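Side-chain contact in nascent polypeptide-associated complex protein (Methanothermobacter marburgensis, PDB 1TR8), which probably contacts nascent polypeptide chains as they emerge from the ribosome, working as a homodimer that also binds ribosomal RNA: residues G92-A95 against E96-R100. Residues are numbered along the deposited sequence; the frame is centred on the assembly and turned at random.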
loop_
_atom_site.group_PDB
_atom_site.type_symbol
_atom_site.label_atom_id
_atom_site.label_comp_id
_atom_site.label_asym_id
_atom_site.label_seq_id
_atom_site.Cartn_x
_atom_site.Cartn_y
_atom_site.Cartn_z
ATOM N N GLY A 92 -17.708 -1.719 -16.962
ATOM C CA GLY A 92 -18.871 -1.073 -17.593
ATOM C C GLY A 92 -19.157 -1.453 -19.053
ATOM O O GLY A 92 -20.087 -0.932 -19.668
ATOM N N ASP A 93 -18.394 -2.392 -19.599
ATOM C CA ASP A 93 -18.625 -2.854 -20.951
ATOM C C ASP A 93 -19.809 -3.803 -20.966
ATOM O O ASP A 93 -19.797 -4.871 -20.338
ATOM C CB ASP A 93 -17.389 -3.543 -21.510
ATOM C CG ASP A 93 -17.517 -3.859 -22.990
ATOM O OD1 ASP A 93 -18.509 -4.497 -23.419
ATOM O OD2 ASP A 93 -16.641 -3.515 -23.803
ATOM N N LEU A 94 -20.829 -3.393 -21.708
ATOM C CA LEU A 94 -22.120 -4.068 -21.695
ATOM C C LEU A 94 -22.086 -5.378 -22.478
ATOM O O LEU A 94 -22.564 -6.396 -22.014
ATOM C CB LEU A 94 -23.171 -3.119 -22.283
ATOM C CG LEU A 94 -24.616 -3.364 -21.873
ATOM C CD1 LEU A 94 -24.843 -3.221 -20.372
ATOM C CD2 LEU A 94 -25.489 -2.374 -22.600
ATOM N N ALA A 95 -21.515 -5.354 -23.672
ATOM C CA ALA A 95 -21.399 -6.563 -24.462
ATOM C C ALA A 95 -20.781 -7.684 -23.634
ATOM O O ALA A 95 -21.331 -8.777 -23.573
ATOM C CB ALA A 95 -20.568 -6.307 -25.689
ATOM N N GLU A 96 -19.639 -7.409 -23.010
ATOM C CA GLU A 96 -18.901 -8.429 -22.286
ATOM C C GLU A 96 -19.636 -8.866 -21.013
ATOM O O GLU A 96 -19.581 -10.027 -20.631
ATOM C CB GLU A 96 -17.521 -7.912 -21.925
ATOM C CG GLU A 96 -16.646 -7.650 -23.131
ATOM C CD GLU A 96 -15.453 -6.780 -22.808
ATOM O OE1 GLU A 96 -15.230 -6.471 -21.606
ATOM O OE2 GLU A 96 -14.721 -6.439 -23.765
ATOM N N ALA A 97 -20.287 -7.920 -20.341
ATOM C CA ALA A 97 -21.059 -8.215 -19.147
ATOM C C ALA A 97 -22.134 -9.231 -19.492
ATOM O O ALA A 97 -22.286 -10.227 -18.796
ATOM C CB ALA A 97 -21.686 -6.931 -18.595
ATOM N N ILE A 98 -22.803 -9.009 -20.628
ATOM C CA ILE A 98 -23.844 -9.916 -21.136
ATOM C C ILE A 98 -23.290 -11.304 -21.462
ATOM O O ILE A 98 -23.861 -12.323 -21.039
ATOM C CB ILE A 98 -24.564 -9.267 -22.353
ATOM C CG1 ILE A 98 -25.545 -8.197 -21.856
ATOM C CG2 ILE A 98 -25.317 -10.287 -23.205
ATOM C CD1 ILE A 98 -26.101 -7.312 -22.955
HETATM N N MSE A 99 -22.166 -11.329 -22.178
HETATM C CA MSE A 99 -21.541 -12.570 -22.582
HETATM C C MSE A 99 -21.096 -13.390 -21.379
HETATM O O MSE A 99 -21.231 -14.606 -21.392
HETATM C CB MSE A 99 -20.381 -12.321 -23.553
HETATM C CG MSE A 99 -20.898 -11.889 -24.920
HETATM SE SE MSE A 99 -19.533 -11.525 -26.245
HETATM C CE MSE A 99 -19.242 -13.249 -26.943
ATOM N N ARG A 100 -20.644 -12.737 -20.313
ATOM C CA ARG A 100 -20.155 -13.509 -19.183
ATOM C C ARG A 100 -21.281 -14.094 -18.315
ATOM O O ARG A 100 -21.046 -15.005 -17.549
ATOM C CB ARG A 100 -19.092 -12.745 -18.367
ATOM C CG ARG A 100 -19.579 -11.723 -17.389
ATOM C CD ARG A 100 -18.444 -10.951 -16.693
ATOM N NE ARG A 100 -17.874 -11.665 -15.549
ATOM C CZ ARG A 100 -16.594 -12.011 -15.429
ATOM N NH1 ARG A 100 -15.722 -11.724 -16.387
ATOM N NH2 ARG A 100 -16.180 -12.660 -14.351
#
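Asp-93 caps the N-terminus of helix 94-100 by taking the backbone N-H of Glu-96 on its carboxylate, OD1 lying 3.2 Å from Glu-96 N. The bond is nearly straight at the hydrogen (172°), yet the N-H comes in from above the carboxylate plane, 40° out of it. The first torsion of the short aspartate side chain (chi1 -172°) turns CG away from its own backbone N and brings OD1 to the Glu-96 N-H, where its negative charge probably suits the positive end of the helix dipole. The first main-chain helical bond runs from Ala-97 N to Asp-93 O (3.1 Å), and that same carbonyl oxygen also bonds Thr-90 OG1. Bonds from Ile-98 N to Leu-94 O and from Met-99 N to Ala-95 O continue the i to i+4 helical pattern.

This is the third helix of the UBA domain, a compact three-helix bundle. Were Asp-93 replaced by alanine, the Glu-96 N-H would probably lose its side-chain acceptor and the start of the helix its cap. The same carboxylate also stacks almost parallel on that of Glu-96, with Asp-93 OD2 and Glu-96 OE2 separated by 3.5 Å; this proximity of like charges is probably eased by the helix end. On the bundle side, Leu-94 CG approaches Ile-98 CD1 at 4.4 Å, and both branched apolar chains reach Leu-71 of helix 66-76. Small Ala-97 fits the buried position against Leu-87 of helix 80-89.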